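Local coordinates for N-acetylglucosamine-specific lectin (Saxidomus purpuratus, PDB 6M5M), which binds N-acetylglucosamine and N-acetylgalactosamine through a C-type lectin domain that also holds calcium, at residues B[118-123]-B[137-142]. Numbering follows the deposited sequence.
Sequences KPDNNK and QWNDHV. With CA (calcium ion), chain H; NAG (2-acetamido-2-deoxy-beta-D-glucopyranose), chain G.
D140 OD2 is gripped from the backbone of the 118-123 loop by two weak bonds, from N121 N at 3.0 Å and from N122 N. Y101 adds another weak bond to it from its hydroxyl. The other oxygen, D140 OD1, takes a bond from D120 N (2.8 Å, 168°) on its syn lone pair, shorter than either and far straighter than that of N121 N. The carboxylate is thus held by three successive amides of the loop. Its chi1 of 49°, with CG between the backbone N and the carbonyl carbon, turns it to these amides. N122 ND2 returns a nearly linear bond to D140 O at 3.0 Å, arriving from above the carbonyl plane. That same carbonyl oxygen binds calcium at 2.1 Å. Loop and strand 137-141 therefore share the metal: D120 OD2, N139 OD1 and a water also bind it. This is the long-loop calcium and sugar site of the C-type lectin fold, with a cis peptide before P119. The sugar hydroxyls stay off the metal; its water bonds NAG O4 (3.0 Å). K118 crosses N139, with CE 3.1 Å from N139 OD1. Its NZ forms a salt bridge to D120 OD2 and a hydrogen bond to NAG O6, tying a calcium ligand to the sugar. N139 divides its amide: OD1 goes to the metal, while ND2 donates to NAG O3 and also bonds D127. H141 meets NAG O3 at its ring edge through ND1 (3.0 Å), and one ring face carries the acetamido methyl C8. At the far end of the loop from K118, N122 CB packs against V142 CB at 4.0 Å, and a water joins K123 O to V142 O.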
loop_
_atom_site.group_PDB
_atom_site.type_symbol
_atom_site.label_atom_id
_atom_site.label_comp_id
_atom_site.label_asym_id
_atom_site.label_seq_id
_atom_site.Cartn_x
_atom_site.Cartn_y
_atom_site.Cartn_z
ATOM N N LYS B 118 7.512 -12.476 16.792
ATOM C CA LYS B 118 7.646 -11.007 16.688
ATOM C C LYS B 118 6.345 -10.350 16.228
ATOM O O LYS B 118 5.584 -10.957 15.507
ATOM C CB LYS B 118 8.759 -10.705 15.674
ATOM C CG LYS B 118 10.058 -11.407 16.007
ATOM C CD LYS B 118 10.619 -10.889 17.290
ATOM C CE LYS B 118 11.918 -11.554 17.648
ATOM N NZ LYS B 118 12.315 -11.325 19.038
ATOM N N PRO B 119 6.085 -9.063 16.542
ATOM C CA PRO B 119 7.025 -8.206 17.260
ATOM C C PRO B 119 7.032 -8.351 18.775
ATOM O O PRO B 119 6.110 -8.948 19.277
ATOM C CB PRO B 119 6.521 -6.789 17.028
ATOM C CG PRO B 119 5.066 -6.947 16.711
ATOM C CD PRO B 119 4.900 -8.323 16.100
ATOM N N ASP B 120 8.073 -7.878 19.440
ATOM C CA ASP B 120 8.115 -7.958 20.913
ATOM C C ASP B 120 7.362 -6.768 21.522
ATOM O O ASP B 120 7.273 -6.724 22.796
ATOM C CB ASP B 120 9.537 -8.121 21.440
ATOM C CG ASP B 120 10.251 -9.360 20.920
ATOM O OD1 ASP B 120 9.898 -10.446 21.360
ATOM O OD2 ASP B 120 11.251 -9.214 20.133
ATOM N N ASN B 121 6.956 -5.804 20.689
ATOM C CA ASN B 121 6.171 -4.602 21.089
ATOM C C ASN B 121 6.984 -3.739 22.057
ATOM O O ASN B 121 6.490 -3.423 23.147
ATOM C CB ASN B 121 4.822 -5.014 21.697
ATOM C CG ASN B 121 4.029 -5.909 20.778
ATOM O OD1 ASN B 121 3.718 -5.539 19.663
ATOM N ND2 ASN B 121 3.714 -7.113 21.225
ATOM N N ASN B 122 8.200 -3.328 21.670
ATOM C CA ASN B 122 9.120 -2.573 22.558
ATOM C C ASN B 122 9.186 -1.154 22.033
ATOM O O ASN B 122 9.984 -0.428 22.561
ATOM C CB ASN B 122 10.495 -3.247 22.686
ATOM C CG ASN B 122 11.114 -3.554 21.339
ATOM O OD1 ASN B 122 10.916 -2.773 20.417
ATOM N ND2 ASN B 122 11.752 -4.716 21.192
ATOM N N LYS B 123 8.320 -0.797 21.079
ATOM C CA LYS B 123 8.231 0.558 20.484
ATOM C C LYS B 123 9.568 1.026 19.930
ATOM O O LYS B 123 9.875 2.223 20.051
ATOM C CB LYS B 123 7.740 1.578 21.499
ATOM C CG LYS B 123 6.309 1.309 21.929
ATOM C CD LYS B 123 5.874 2.256 22.989
ATOM C CE LYS B 123 4.543 1.876 23.593
ATOM N NZ LYS B 123 3.928 3.081 24.186
ATOM N N GLN B 137 13.880 -12.448 8.947
ATOM C CA GLN B 137 12.513 -11.882 9.046
ATOM C C GLN B 137 12.551 -10.671 9.993
ATOM O O GLN B 137 13.581 -10.392 10.629
ATOM C CB GLN B 137 11.533 -12.977 9.475
ATOM C CG GLN B 137 11.499 -14.139 8.494
ATOM C CD GLN B 137 10.832 -15.369 9.050
ATOM O OE1 GLN B 137 11.380 -16.067 9.901
ATOM N NE2 GLN B 137 9.628 -15.633 8.567
ATOM N N TRP B 138 11.463 -9.933 10.073
ATOM C CA TRP B 138 11.487 -8.623 10.758
ATOM C C TRP B 138 11.483 -8.867 12.264
ATOM O O TRP B 138 10.794 -9.810 12.746
ATOM C CB TRP B 138 10.350 -7.716 10.379
ATOM C CG TRP B 138 10.145 -7.393 8.935
ATOM C CD1 TRP B 138 10.955 -7.625 7.855
ATOM C CD2 TRP B 138 8.972 -6.746 8.436
ATOM N NE1 TRP B 138 10.338 -7.187 6.709
ATOM C CE2 TRP B 138 9.153 -6.577 7.047
ATOM C CE3 TRP B 138 7.811 -6.268 9.058
ATOM C CZ2 TRP B 138 8.161 -5.993 6.264
ATOM C CZ3 TRP B 138 6.845 -5.674 8.281
ATOM C CH2 TRP B 138 7.024 -5.538 6.913
ATOM N N ASN B 139 12.205 -8.014 12.951
ATOM C CA ASN B 139 12.241 -7.954 14.435
ATOM C C ASN B 139 12.267 -6.479 14.829
ATOM O O ASN B 139 12.818 -5.680 14.055
ATOM C CB ASN B 139 13.490 -8.683 14.916
ATOM C CG ASN B 139 13.864 -8.265 16.305
ATOM O OD1 ASN B 139 13.205 -8.710 17.234
ATOM N ND2 ASN B 139 14.921 -7.463 16.428
ATOM N N ASP B 140 11.805 -6.125 16.028
ATOM C CA ASP B 140 11.863 -4.752 16.552
ATOM C C ASP B 140 12.891 -4.709 17.675
ATOM O O ASP B 140 12.851 -5.562 18.566
ATOM C CB ASP B 140 10.485 -4.274 17.043
ATOM C CG ASP B 140 9.712 -5.198 17.976
ATOM O OD1 ASP B 140 9.972 -6.437 18.044
ATOM O OD2 ASP B 140 8.851 -4.664 18.670
ATOM N N HIS B 141 13.775 -3.732 17.657
ATOM C CA HIS B 141 14.798 -3.588 18.711
ATOM C C HIS B 141 14.487 -2.337 19.508
ATOM O O HIS B 141 14.195 -1.282 18.893
ATOM C CB HIS B 141 16.233 -3.578 18.060
ATOM C CG HIS B 141 17.313 -3.686 19.075
ATOM N ND1 HIS B 141 17.528 -4.854 19.813
ATOM C CD2 HIS B 141 18.251 -2.813 19.497
ATOM C CE1 HIS B 141 18.536 -4.661 20.659
ATOM N NE2 HIS B 141 18.977 -3.421 20.474
ATOM N N VAL B 142 14.649 -2.395 20.829
ATOM C CA VAL B 142 14.240 -1.269 21.723
ATOM C C VAL B 142 15.184 -0.079 21.543
ATOM O O VAL B 142 14.761 1.088 21.711
ATOM C CB VAL B 142 14.187 -1.731 23.196
ATOM C CG1 VAL B 142 15.584 -1.999 23.766
ATOM C CG2 VAL B 142 13.424 -0.711 24.016
HETATM CA CA CA H . 12.533 -7.512 19.282
HETATM C C1 NAG G . 18.505 -9.862 19.129
HETATM C C2 NAG G . 17.954 -8.666 18.409
HETATM C C3 NAG G . 16.908 -8.406 19.541
HETATM C C4 NAG G . 16.047 -9.627 19.702
HETATM C C5 NAG G . 16.877 -10.867 19.866
HETATM C C6 NAG G . 16.046 -12.123 20.010
HETATM C C7 NAG G . 18.651 -6.787 17.118
HETATM C C8 NAG G . 19.540 -5.620 17.124
HETATM N N2 NAG G . 18.827 -7.568 18.165
HETATM O O1 NAG G . 19.764 -10.182 19.612
HETATM O O3 NAG G . 16.037 -7.398 19.290
HETATM O O4 NAG G . 15.280 -9.509 20.901
HETATM O O5 NAG G . 17.773 -10.949 18.740
HETATM O O6 NAG G . 15.096 -12.226 18.945
HETATM O O7 NAG G . 17.801 -7.009 16.224
HETATM O O HOH W 1 12.246 2.461 21.630
HETATM O O HOH W 2 13.474 -7.233 21.493
#